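Local coordinates for protein probable 2-dehydro-3-deoxygalactonokinase DgoK1 (Sinorhizobium meliloti, PDB 3T69) that probably phosphorylates 2-dehydro-3-deoxy-D-galactonate with ATP, the second of three steps in the breakdown of D-galactonate to pyruvate and glyceraldehyde 3-phosphate, at residues E173-I178 with G242-L247; A199-A204 with G271-T276; R126-Q131 with V146-T151; F220-G225 with R237-G242; T151-V156 with G246-G251. All coordinates share one frame; numbering follows the deposited sequence.

Contact 1. Residues E173-I178 with G242-L247; sequences ELFDTI and GTLIGL
Apolar packing joins the two helices, and Leu174, Phe175 and Ile178 all make their contact with Leu244. Leu244 CG stands anti to its own carbonyl carbon (chi1 -70°), which carries the two methyls across to helix 171-181. The CD1 branch does most of the touching: it comes 3.5 Å from Phe175 CB, at the root of that side chain, and lies near the plane of the phenyl ring at its edge. Leu174 flanks the same methyl, with its CB 4.2 Å from Leu244 CD1. The other branch serves Ile178, whose CD1 is 4.4 Å from Leu244 CD2. A forked aliphatic chain suits this place because its two methyls can meet neighbours on successive turns of the facing helix.

The segments run nearly antiparallel, at 154°, with their axes 10.2 Å apart. They belong to the helical part that stands beside the sheets, consistent with the ASKHA kinase fold to which the family is assigned. From there the Phe175 ring continues along helix 233-252 to Arg237, Leu240 and Ser241.

Polar bonds stay within helix 171-181 or leave the pair. Thr177 OG1 bonds to Glu173 O at 3.2 Å, on the opposite face of the carbonyl plane from Thr177 N, and this satisfies a buried hydroxyl. Glu173 points away from Leu244: OE1 meets His152 NE2, while OE2 takes the backbone N-H of Ile183 of the second subunit.

Contact 2. Residues A199-A204 with G271-T276; sequences AAFTDA and GTLYRT
Phe201 and Leu273 form the heart of an aromatic-aliphatic contact between helix 199-210 and helix 268-280, where the helical region meets the helices beside the sheet. The segments cross at -55° with their axes 11.4 Å apart, a separation that the Phe201 ring helps to bridge. Phe201 does so with CG anti to its backbone N (chi1 -180°), which sends the ring outward. Leu273 CD1 then sits over one face as a CH-pi contact, 3.9 Å from the centroid of the Phe201 ring and 15° off its normal, displaced slightly toward the rim. Near the outer rim, Phe201 CE2 lies 3.8 Å from Leu273 O.

Helix 268-280 follows strand 261-264 through a glycine-rich turn, and Gly271 belongs to a GxGxxG-like pattern that may be part of the nucleotide-binding apparatus. One turn beyond Leu273, Thr276 adds its methyl: CG2 is 4.3 Å from Phe201 CE2 and 4.4 Å from Thr202 CG2. Threonine fits because its two branches do different work, OG1 bonding back to Thr272 O at 2.9 Å while the methyl faces the other helix. An alanine at Phe201 takes away the ring that Leu273 CD1 rests on, and this would probably open a gap between the two helices. The ring also packs on Ser241 and Ile245 of helix 233-252, and so lies among three helices.

Contact 3. Residues R126-Q131 with V146-T151; sequences RGEETQ and VCMPGT
Met148, at the end of strand 143-148, reaches over to the first turn of helix 128-139 and meets Glu128 and Gln131. Its chain runs outward and then bends at the thioether (chi3 54°), so that the terminal methyl does the touching. Met148 CE lies 3.4 Å from Glu128 CB, and Met148 SD is 4.0 Å from it. Gln131, one turn on, slides past the methionine in the opposite direction, its OE1 3.5 Å from Met148 CE. A long, flexible, apolar chain suits a strand residue that must fit against the aliphatic roots of polar side chains. An alanine in place of Met148 would probably leave a gap between strand and helix, with Glu128 CB and Gln131 OE1 losing the methyl packed against them.

A bend at chi2 (85°) turns the carboxylate end of Glu128 aside, alongside Lys154 of the next strand; its CB and CG are what meet the methionine. Gln131 sends NE2 on to a weak hydrogen bond with Ala290 O. The start of the helix is fixed separately: Gly127, at the N-cap, has a positive phi that calls for glycine, and its N gives a nearly straight bond of 2.8 Å to the syn lone pair of Glu129 OE1. A helix laid on the sheet strand that follows it in the chain is typical of alpha/beta layering, here consistent with the ASKHA kinase fold.

Contact 4. Residues F220-G225 with R237-G242; sequences FSVRAG and RAQLSG
Gln239 is the first residue of 237-242 to reach helix 215-228, and it meets Val222 side on. Its chain is extended beyond CG and runs past the valine in the opposite direction, so that Gln239 CD lies 4.0 Å from both Val222 CB and Val222 CG1. The valine thus rests against flat amide and aliphatic stem. The amide nitrogen is 4.4 Å from Ser221 O, too far for a direct bond, and a water spans the interval: it accepts from Gln239 NE2 at 2.9 Å and donates to Ser221 O at 3.0 Å.

Leu240 offers mainly its backbone, with Leu240 N 4.4 Å from Val222 CG1; its own side chain packs against helix 171-181. By Gly242 the helix has turned its face to Phe201 and Ala204 of helix 199-210, where the lack of a side chain lets them lie close.

The axes are 9.6 Å apart and nearly antiparallel at 168°, as in a helical hairpin. The hydroxyl of Ser221 bonds to Pro122 O of the second subunit. With no direct hydrogen bond between the segments, their pairing rests on van der Waals contact, and the water gives Ser221 O and the amide N-H a shared partner.

Contact 5. Residues T151-V156 with G246-G251; sequences THSKWV and GLEIAG
Glu248 OE2 is gripped by two donors from the strand, Ser153 OG and Trp155 NE1, each modelled at 2.5 Å; the tryptophan bond, with an N-H...O angle of 158°, is very short, and at this resolution its length should not be read as exact. The serine hydroxyl comes in on the syn side of Glu248 OE2, tilted 32° out of the carboxylate plane. Carboxylate and indole planes are 81° apart, with OE2 at the ring edge near its plane. Glu248 gets there with CG anti to its backbone N and its chain stretched out, a length that suits glutamate for spanning helix and strand.

Glu248 OE1 is hydrogen-bonded to the hydroxyls of Thr171 and Tyr274, so four groups satisfy this buried carboxylate and fix its rotation. Beside it the contact turns apolar, with Trp155 CZ2 4.4 Å from Ile249 CG1.

Ser153 and Trp155, two apart on the strand, share the face turned to the helix, and strand segment 153-156 runs roughly along helix segment 246-251. The strand lies in the sheet between 143-148 and 162-169, while Leu278 of helix 268-280 touches both Trp155 and Ile249 and Leu247 of helix 233-252 packs on Thr216 of the second subunit.

Overall arrangement
Helix 233-252 is the spine of this set: contacts 4, 1 and 5 follow one another along it, sharing Gly242 between 4 and 1 and Gly246 and Leu247 between 1 and 5. Their centres lie about 10 Å apart in each step. Contact 2 flanks the same helix, its Phe201 meeting Gly242, and its Tyr274 reaches Glu248 of contact 5. Contact 3 comes first in the chain and sits nearest the centre, about 11 Å from contact 5, joined through paired strands 143-148 and 153-159. Contacts 3 and 4 are about 27 Å apart between centres. The row thus leads from the sheet core to the helices, with contacts 1, 4 and 5 also touching the second subunit.

Contact 1. Residues E173-I178 with G242-L247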
# COMPACT_ATOMS: atom_id res chain seq x y z
N GLU B 173 -7.69 3.86 1.97
CA GLU B 173 -6.66 3.94 3.02
C GLU B 173 -5.25 3.73 2.44
O GLU B 173 -4.27 4.37 2.89
CB GLU B 173 -6.95 2.92 4.15
CG GLU B 173 -6.10 3.11 5.41
CD GLU B 173 -6.48 2.19 6.59
OE1 GLU B 173 -7.15 1.15 6.34
OE2 GLU B 173 -6.10 2.52 7.75
N LEU B 174 -5.15 2.86 1.43
CA LEU B 174 -3.91 2.71 0.70
C LEU B 174 -3.59 3.98 -0.06
O LEU B 174 -2.45 4.45 -0.02
CB LEU B 174 -3.93 1.50 -0.24
CG LEU B 174 -3.91 0.11 0.43
CD1 LEU B 174 -4.03 -1.04 -0.55
CD2 LEU B 174 -2.68 -0.08 1.34
N PHE B 175 -4.57 4.58 -0.72
CA PHE B 175 -4.27 5.83 -1.42
C PHE B 175 -3.67 6.84 -0.46
O PHE B 175 -2.59 7.37 -0.70
CB PHE B 175 -5.48 6.40 -2.19
CG PHE B 175 -5.18 7.72 -2.85
CD1 PHE B 175 -5.39 8.92 -2.16
CD2 PHE B 175 -4.69 7.76 -4.15
CE1 PHE B 175 -5.11 10.16 -2.75
CE2 PHE B 175 -4.41 8.98 -4.76
CZ PHE B 175 -4.61 10.19 -4.06
N ASP B 176 -4.35 7.05 0.67
CA ASP B 176 -3.87 8.00 1.67
C ASP B 176 -2.50 7.69 2.22
O ASP B 176 -1.63 8.59 2.25
CB ASP B 176 -4.91 8.26 2.77
CG ASP B 176 -6.01 9.19 2.27
OD1 ASP B 176 -7.12 8.70 1.94
OD2 ASP B 176 -5.74 10.41 2.09
N THR B 177 -2.26 6.46 2.63
CA THR B 177 -0.97 6.26 3.28
C THR B 177 0.17 6.23 2.27
O THR B 177 1.28 6.62 2.58
CB THR B 177 -0.95 5.13 4.26
OG1 THR B 177 -1.20 3.91 3.56
CG2 THR B 177 -2.08 5.39 5.28
N ILE B 178 -0.13 5.79 1.05
CA ILE B 178 0.87 5.79 0.01
C ILE B 178 1.17 7.24 -0.35
O ILE B 178 2.35 7.61 -0.42
CB ILE B 178 0.46 4.98 -1.21
CG1 ILE B 178 0.31 3.53 -0.82
CG2 ILE B 178 1.50 5.12 -2.32
CD1 ILE B 178 -0.00 2.64 -1.97
N GLY B 242 -5.61 5.84 -9.94
CA GLY B 242 -6.03 4.95 -10.95
C GLY B 242 -5.54 3.55 -10.76
O GLY B 242 -6.28 2.58 -11.04
N THR B 243 -4.29 3.42 -10.28
CA THR B 243 -3.68 2.08 -10.13
C THR B 243 -4.42 1.27 -9.09
O THR B 243 -4.82 0.09 -9.31
CB THR B 243 -2.15 2.16 -9.75
OG1 THR B 243 -1.42 2.86 -10.78
CG2 THR B 243 -1.59 0.77 -9.56
N LEU B 244 -4.59 1.92 -7.95
CA LEU B 244 -5.28 1.33 -6.81
C LEU B 244 -6.67 0.89 -7.21
O LEU B 244 -7.09 -0.25 -6.91
CB LEU B 244 -5.37 2.35 -5.69
CG LEU B 244 -4.02 2.63 -5.06
CD1 LEU B 244 -4.22 3.59 -3.92
CD2 LEU B 244 -3.29 1.28 -4.59
N ILE B 245 -7.38 1.80 -7.91
CA ILE B 245 -8.73 1.52 -8.29
C ILE B 245 -8.77 0.42 -9.36
O ILE B 245 -9.63 -0.51 -9.32
CB ILE B 245 -9.53 2.79 -8.67
CG1 ILE B 245 -9.80 3.63 -7.43
CG2 ILE B 245 -10.90 2.38 -9.22
CD1 ILE B 245 -10.00 5.11 -7.67
N GLY B 246 -7.83 0.47 -10.30
CA GLY B 246 -7.84 -0.57 -11.32
C GLY B 246 -7.71 -1.92 -10.67
O GLY B 246 -8.31 -2.91 -11.10
N LEU B 247 -6.95 -1.94 -9.58
CA LEU B 247 -6.65 -3.20 -8.86
C LEU B 247 -7.86 -3.74 -8.15
O LEU B 247 -8.23 -4.93 -8.31
CB LEU B 247 -5.47 -3.00 -7.91
CG LEU B 247 -5.04 -4.11 -6.98
CD1 LEU B 247 -4.63 -5.33 -7.72
CD2 LEU B 247 -3.88 -3.58 -6.28

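Contact 2. Residues A199-A204 with G271-T276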
# COMPACT_ATOMS: atom_id res chain seq x y z
N ALA B 199 -6.77 11.50 -18.89
CA ALA B 199 -6.36 10.20 -19.42
C ALA B 199 -5.36 9.52 -18.48
O ALA B 199 -5.32 8.29 -18.40
CB ALA B 199 -5.79 10.34 -20.83
N ALA B 200 -4.57 10.32 -17.77
CA ALA B 200 -3.69 9.79 -16.75
C ALA B 200 -4.47 8.78 -15.87
O ALA B 200 -4.02 7.64 -15.68
CB ALA B 200 -3.06 10.89 -15.92
N PHE B 201 -5.67 9.18 -15.43
CA PHE B 201 -6.51 8.32 -14.59
C PHE B 201 -7.01 7.02 -15.22
O PHE B 201 -6.85 5.95 -14.62
CB PHE B 201 -7.66 9.09 -13.94
CG PHE B 201 -8.55 8.24 -13.07
CD1 PHE B 201 -8.14 7.85 -11.78
CD2 PHE B 201 -9.78 7.79 -13.53
CE1 PHE B 201 -8.97 7.03 -10.97
CE2 PHE B 201 -10.61 6.96 -12.74
CZ PHE B 201 -10.21 6.59 -11.45
N THR B 202 -7.64 7.07 -16.39
CA THR B 202 -8.19 5.83 -16.96
C THR B 202 -7.13 4.93 -17.57
O THR B 202 -7.37 3.72 -17.72
CB THR B 202 -9.32 6.06 -18.01
OG1 THR B 202 -8.83 6.85 -19.11
CG2 THR B 202 -10.52 6.72 -17.36
N ASP B 203 -5.98 5.50 -17.96
CA ASP B 203 -4.85 4.66 -18.38
C ASP B 203 -4.40 3.77 -17.21
O ASP B 203 -4.30 2.55 -17.38
CB ASP B 203 -3.64 5.48 -18.88
CG ASP B 203 -3.90 6.20 -20.22
OD1 ASP B 203 -4.84 5.79 -20.97
OD2 ASP B 203 -3.12 7.18 -20.50
N ALA B 204 -4.18 4.40 -16.04
CA ALA B 204 -3.79 3.72 -14.80
C ALA B 204 -4.74 2.58 -14.46
O ALA B 204 -4.29 1.42 -14.25
CB ALA B 204 -3.73 4.69 -13.67
N GLY B 271 -17.56 9.32 -5.84
CA GLY B 271 -18.64 8.72 -6.61
C GLY B 271 -18.38 8.87 -8.10
O GLY B 271 -18.45 7.88 -8.85
N THR B 272 -18.08 10.11 -8.52
CA THR B 272 -17.77 10.43 -9.92
C THR B 272 -16.59 9.54 -10.36
O THR B 272 -16.75 8.64 -11.23
CB THR B 272 -17.50 11.96 -10.13
OG1 THR B 272 -18.71 12.71 -9.92
CG2 THR B 272 -17.00 12.26 -11.53
N LEU B 273 -15.45 9.76 -9.71
CA LEU B 273 -14.25 8.92 -9.87
C LEU B 273 -14.51 7.42 -10.11
O LEU B 273 -13.97 6.84 -11.05
CB LEU B 273 -13.34 9.11 -8.67
CG LEU B 273 -11.83 9.01 -8.92
CD1 LEU B 273 -11.38 9.93 -10.05
CD2 LEU B 273 -11.09 9.37 -7.61
N TYR B 274 -15.36 6.79 -9.30
CA TYR B 274 -15.67 5.39 -9.53
C TYR B 274 -16.55 5.05 -10.74
O TYR B 274 -16.39 3.97 -11.34
CB TYR B 274 -16.24 4.72 -8.27
CG TYR B 274 -15.19 4.19 -7.30
CD1 TYR B 274 -14.96 2.82 -7.18
CD2 TYR B 274 -14.45 5.05 -6.52
CE1 TYR B 274 -13.99 2.31 -6.27
CE2 TYR B 274 -13.50 4.55 -5.61
CZ TYR B 274 -13.27 3.19 -5.51
OH TYR B 274 -12.34 2.72 -4.61
N ARG B 275 -17.48 5.94 -11.10
CA ARG B 275 -18.40 5.64 -12.22
C ARG B 275 -17.52 5.73 -13.43
O ARG B 275 -17.60 4.91 -14.36
CB ARG B 275 -19.58 6.66 -12.31
N THR B 276 -16.67 6.76 -13.38
CA THR B 276 -15.71 7.02 -14.44
C THR B 276 -14.84 5.78 -14.61
O THR B 276 -14.70 5.22 -15.72
CB THR B 276 -14.87 8.22 -14.04
OG1 THR B 276 -15.73 9.33 -13.84
CG2 THR B 276 -13.84 8.57 -15.09

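Contact 3. Residues R126-Q131 with V146-T151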
# COMPACT_ATOMS: atom_id res chain seq x y z
N ARG B 126 -18.93 -2.22 9.04
CA ARG B 126 -19.63 -1.51 10.08
C ARG B 126 -20.16 -0.15 9.51
O ARG B 126 -19.42 0.85 9.48
CB ARG B 126 -18.65 -1.37 11.25
CG ARG B 126 -19.25 -1.49 12.60
CD ARG B 126 -18.27 -1.35 13.74
NE ARG B 126 -17.88 -2.63 14.32
CZ ARG B 126 -18.69 -3.50 14.95
NH1 ARG B 126 -19.97 -3.24 15.13
NH2 ARG B 126 -18.19 -4.65 15.43
N GLY B 127 -21.40 -0.11 9.00
CA GLY B 127 -22.02 1.16 8.50
C GLY B 127 -22.65 1.11 7.10
O GLY B 127 -23.70 1.73 6.81
N GLU B 128 -21.98 0.40 6.21
CA GLU B 128 -22.44 0.11 4.86
C GLU B 128 -23.63 -0.82 4.93
O GLU B 128 -24.38 -0.95 3.94
CB GLU B 128 -21.30 -0.55 4.05
CG GLU B 128 -20.05 0.34 3.71
CD GLU B 128 -19.00 0.38 4.79
OE1 GLU B 128 -19.12 -0.39 5.77
OE2 GLU B 128 -18.05 1.19 4.69
N GLU B 129 -23.82 -1.52 6.05
CA GLU B 129 -25.02 -2.37 6.11
C GLU B 129 -26.25 -1.48 6.26
O GLU B 129 -27.31 -1.85 5.84
CB GLU B 129 -24.98 -3.46 7.21
CG GLU B 129 -25.28 -2.97 8.60
CD GLU B 129 -24.22 -2.00 9.03
OE1 GLU B 129 -23.05 -2.30 8.71
OE2 GLU B 129 -24.53 -0.95 9.63
N THR B 130 -26.10 -0.31 6.85
CA THR B 130 -27.21 0.59 6.98
C THR B 130 -27.56 1.34 5.68
O THR B 130 -28.74 1.61 5.41
CB THR B 130 -27.00 1.54 8.14
OG1 THR B 130 -26.90 0.75 9.34
CG2 THR B 130 -28.17 2.50 8.25
N GLN B 131 -26.55 1.62 4.85
CA GLN B 131 -26.81 2.12 3.51
C GLN B 131 -27.44 0.99 2.72
O GLN B 131 -28.16 1.22 1.77
CB GLN B 131 -25.54 2.65 2.85
CG GLN B 131 -24.71 3.58 3.76
CD GLN B 131 -23.42 4.09 3.09
OE1 GLN B 131 -22.48 3.34 2.86
NE2 GLN B 131 -23.40 5.37 2.78
N VAL B 146 -23.37 -4.62 -5.65
CA VAL B 146 -23.24 -3.23 -5.26
C VAL B 146 -21.81 -2.92 -4.83
O VAL B 146 -21.24 -3.63 -3.99
CB VAL B 146 -24.17 -2.96 -4.07
CG1 VAL B 146 -24.21 -1.50 -3.71
CG2 VAL B 146 -25.60 -3.51 -4.34
N CYS B 147 -21.26 -1.84 -5.36
CA CYS B 147 -19.92 -1.39 -5.03
C CYS B 147 -20.06 -0.19 -4.18
O CYS B 147 -20.71 0.75 -4.58
CB CYS B 147 -19.12 -1.04 -6.30
SG CYS B 147 -17.69 0.10 -6.16
N MET B 148 -19.41 -0.20 -3.00
CA MET B 148 -19.54 0.92 -2.07
C MET B 148 -18.19 1.53 -1.71
O MET B 148 -17.67 1.24 -0.67
CB MET B 148 -20.33 0.47 -0.80
CG MET B 148 -21.57 -0.44 -1.11
SD MET B 148 -22.48 -1.20 0.24
CE MET B 148 -22.78 0.32 1.11
N PRO B 149 -17.63 2.40 -2.57
CA PRO B 149 -16.29 3.00 -2.42
C PRO B 149 -16.17 3.74 -1.12
O PRO B 149 -17.17 3.89 -0.48
CB PRO B 149 -16.26 4.02 -3.55
CG PRO B 149 -17.71 4.34 -3.82
CD PRO B 149 -18.34 3.00 -3.71
N GLY B 150 -14.95 4.21 -0.78
CA GLY B 150 -14.59 4.95 0.47
C GLY B 150 -13.18 4.56 0.97
O GLY B 150 -12.46 3.86 0.29
N THR B 151 -12.76 5.00 2.16
CA THR B 151 -11.55 4.45 2.77
C THR B 151 -11.40 2.94 2.56
O THR B 151 -10.34 2.47 2.18
CB THR B 151 -11.56 4.66 4.27
OG1 THR B 151 -11.78 6.04 4.55
CG2 THR B 151 -10.25 4.27 4.85

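Contact 4. Residues F220-G225 with R237-G242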
# COMPACT_ATOMS: atom_id res chain seq x y z
N PHE B 220 5.59 1.92 -8.33
CA PHE B 220 6.89 2.51 -8.29
C PHE B 220 7.10 3.44 -9.48
O PHE B 220 7.71 4.50 -9.34
CB PHE B 220 8.01 1.49 -8.16
CG PHE B 220 9.36 2.13 -8.05
CD1 PHE B 220 9.70 2.83 -6.92
CD2 PHE B 220 10.25 2.13 -9.13
CE1 PHE B 220 10.95 3.48 -6.80
CE2 PHE B 220 11.48 2.74 -9.02
CZ PHE B 220 11.84 3.44 -7.84
N SER B 221 6.52 3.09 -10.59
CA SER B 221 6.63 3.84 -11.81
C SER B 221 6.11 5.25 -11.70
O SER B 221 6.56 6.10 -12.39
CB SER B 221 5.99 3.09 -12.95
OG SER B 221 6.90 2.13 -13.44
N VAL B 222 5.14 5.51 -10.86
CA VAL B 222 4.76 6.89 -10.78
C VAL B 222 5.94 7.71 -10.28
O VAL B 222 6.16 8.77 -10.75
CB VAL B 222 3.44 7.15 -10.01
CG1 VAL B 222 2.61 5.94 -9.88
CG2 VAL B 222 3.67 7.82 -8.75
N ARG B 223 6.70 7.24 -9.31
CA ARG B 223 7.92 7.93 -8.91
C ARG B 223 9.07 7.87 -9.90
O ARG B 223 9.80 8.80 -10.01
CB ARG B 223 8.38 7.60 -7.51
CG ARG B 223 9.87 7.49 -7.40
CD ARG B 223 10.48 8.32 -6.33
NE ARG B 223 10.44 9.72 -6.67
CZ ARG B 223 11.26 10.63 -6.18
NH1 ARG B 223 12.20 10.29 -5.33
NH2 ARG B 223 11.13 11.87 -6.55
N ALA B 224 9.27 6.76 -10.57
CA ALA B 224 10.36 6.70 -11.56
C ALA B 224 10.01 7.53 -12.80
O ALA B 224 10.92 8.10 -13.43
CB ALA B 224 10.69 5.29 -11.94
N GLY B 225 8.71 7.56 -13.14
CA GLY B 225 8.16 8.45 -14.16
C GLY B 225 8.46 9.90 -13.82
O GLY B 225 8.89 10.68 -14.67
N ARG B 237 -0.73 11.66 -9.12
CA ARG B 237 -1.87 11.47 -8.23
C ARG B 237 -2.93 10.64 -8.92
O ARG B 237 -3.49 9.69 -8.35
CB ARG B 237 -2.41 12.83 -7.91
CG ARG B 237 -3.40 12.91 -6.77
CD ARG B 237 -3.19 14.20 -5.90
NE ARG B 237 -4.19 14.27 -4.82
CZ ARG B 237 -3.92 14.11 -3.52
NH1 ARG B 237 -2.66 13.92 -3.10
NH2 ARG B 237 -4.93 14.15 -2.66
N ALA B 238 -3.18 10.97 -10.17
CA ALA B 238 -4.18 10.31 -10.95
C ALA B 238 -3.78 8.88 -11.19
O ALA B 238 -4.59 7.97 -11.01
CB ALA B 238 -4.39 11.04 -12.28
N GLN B 239 -2.54 8.71 -11.66
CA GLN B 239 -1.90 7.41 -11.86
C GLN B 239 -2.00 6.57 -10.57
O GLN B 239 -2.48 5.42 -10.57
CB GLN B 239 -0.44 7.66 -12.16
CG GLN B 239 0.17 6.74 -13.17
CD GLN B 239 1.57 7.21 -13.55
OE1 GLN B 239 1.89 8.42 -13.46
NE2 GLN B 239 2.42 6.26 -14.00
N LEU B 240 -1.57 7.18 -9.46
CA LEU B 240 -1.74 6.57 -8.16
C LEU B 240 -3.17 6.12 -7.88
O LEU B 240 -3.38 4.94 -7.51
CB LEU B 240 -1.26 7.48 -7.03
CG LEU B 240 -1.41 6.87 -5.63
CD1 LEU B 240 -0.66 5.57 -5.51
CD2 LEU B 240 -0.82 7.81 -4.62
N SER B 241 -4.14 7.03 -8.01
CA SER B 241 -5.49 6.68 -7.70
C SER B 241 -5.94 5.62 -8.67
O SER B 241 -6.52 4.59 -8.28
CB SER B 241 -6.38 7.90 -7.80
OG SER B 241 -7.71 7.50 -7.52
N GLY B 242 -5.61 5.84 -9.94
CA GLY B 242 -6.03 4.95 -10.95
C GLY B 242 -5.54 3.55 -10.76
O GLY B 242 -6.28 2.58 -11.04
O HOH W 1 5.09 6.69 -14.95

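Contact 5. Residues T151-V156 with G246-G251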
# COMPACT_ATOMS: atom_id res chain seq x y z
N THR B 151 -12.76 5.00 2.16
CA THR B 151 -11.55 4.45 2.77
C THR B 151 -11.40 2.94 2.56
O THR B 151 -10.34 2.47 2.18
CB THR B 151 -11.56 4.66 4.27
OG1 THR B 151 -11.78 6.04 4.55
CG2 THR B 151 -10.25 4.27 4.85
N HIS B 152 -12.47 2.19 2.86
CA HIS B 152 -12.53 0.76 2.61
C HIS B 152 -13.68 0.51 1.62
O HIS B 152 -14.81 0.89 1.85
CB HIS B 152 -12.78 -0.05 3.90
CG HIS B 152 -11.71 0.06 4.95
ND1 HIS B 152 -11.95 -0.23 6.28
CD2 HIS B 152 -10.40 0.42 4.87
CE1 HIS B 152 -10.83 -0.06 6.98
NE2 HIS B 152 -9.89 0.36 6.15
N SER B 153 -13.41 -0.12 0.50
CA SER B 153 -14.45 -0.13 -0.51
C SER B 153 -15.18 -1.46 -0.46
O SER B 153 -14.59 -2.51 -0.54
CB SER B 153 -13.84 0.17 -1.88
OG SER B 153 -14.78 -0.15 -2.89
N LYS B 154 -16.49 -1.44 -0.30
CA LYS B 154 -17.16 -2.71 -0.18
C LYS B 154 -17.79 -3.21 -1.49
O LYS B 154 -18.38 -2.42 -2.24
CB LYS B 154 -18.16 -2.62 0.98
CG LYS B 154 -17.62 -3.21 2.28
CD LYS B 154 -16.85 -2.29 3.18
CE LYS B 154 -15.90 -3.19 3.90
NZ LYS B 154 -15.31 -2.73 5.17
N TRP B 155 -17.65 -4.49 -1.80
CA TRP B 155 -18.36 -5.09 -2.95
C TRP B 155 -19.32 -6.18 -2.46
O TRP B 155 -18.88 -7.18 -1.91
CB TRP B 155 -17.39 -5.64 -4.00
CG TRP B 155 -16.77 -4.51 -4.87
CD1 TRP B 155 -15.93 -3.50 -4.45
CD2 TRP B 155 -16.95 -4.30 -6.27
NE1 TRP B 155 -15.59 -2.69 -5.49
CE2 TRP B 155 -16.20 -3.16 -6.63
CE3 TRP B 155 -17.69 -4.96 -7.26
CZ2 TRP B 155 -16.17 -2.65 -7.94
CZ3 TRP B 155 -17.67 -4.47 -8.55
CH2 TRP B 155 -16.90 -3.33 -8.89
N VAL B 156 -20.62 -5.97 -2.64
CA VAL B 156 -21.65 -6.78 -1.95
C VAL B 156 -22.61 -7.56 -2.89
O VAL B 156 -23.19 -6.99 -3.81
CB VAL B 156 -22.45 -5.87 -1.01
CG1 VAL B 156 -23.37 -6.66 -0.10
CG2 VAL B 156 -21.52 -4.99 -0.22
N GLY B 246 -7.83 0.47 -10.30
CA GLY B 246 -7.84 -0.57 -11.32
C GLY B 246 -7.71 -1.92 -10.67
O GLY B 246 -8.31 -2.91 -11.10
N LEU B 247 -6.95 -1.94 -9.58
CA LEU B 247 -6.65 -3.20 -8.86
C LEU B 247 -7.86 -3.74 -8.15
O LEU B 247 -8.23 -4.93 -8.31
CB LEU B 247 -5.47 -3.00 -7.91
CG LEU B 247 -5.04 -4.11 -6.98
CD1 LEU B 247 -4.63 -5.33 -7.72
CD2 LEU B 247 -3.88 -3.58 -6.28
N GLU B 248 -8.52 -2.86 -7.39
CA GLU B 248 -9.87 -3.19 -6.87
C GLU B 248 -10.80 -3.87 -7.88
O GLU B 248 -11.47 -4.86 -7.56
CB GLU B 248 -10.57 -1.93 -6.45
CG GLU B 248 -11.94 -2.26 -5.87
CD GLU B 248 -12.54 -1.09 -5.12
OE1 GLU B 248 -11.76 -0.24 -4.62
OE2 GLU B 248 -13.80 -1.04 -5.04
N ILE B 249 -10.85 -3.34 -9.10
CA ILE B 249 -11.88 -3.83 -9.98
C ILE B 249 -11.51 -5.18 -10.50
O ILE B 249 -12.35 -6.10 -10.54
CB ILE B 249 -12.16 -2.89 -11.11
CG1 ILE B 249 -12.77 -1.61 -10.56
CG2 ILE B 249 -13.03 -3.58 -12.17
CD1 ILE B 249 -12.60 -0.49 -11.54
N ALA B 250 -10.25 -5.31 -10.88
CA ALA B 250 -9.67 -6.62 -11.16
C ALA B 250 -10.13 -7.62 -10.14
O ALA B 250 -10.62 -8.65 -10.50
CB ALA B 250 -8.15 -6.55 -11.14
N GLY B 251 -9.98 -7.27 -8.86
CA GLY B 251 -10.33 -8.18 -7.79
C GLY B 251 -11.83 -8.41 -7.66
O GLY B 251 -12.31 -9.56 -7.57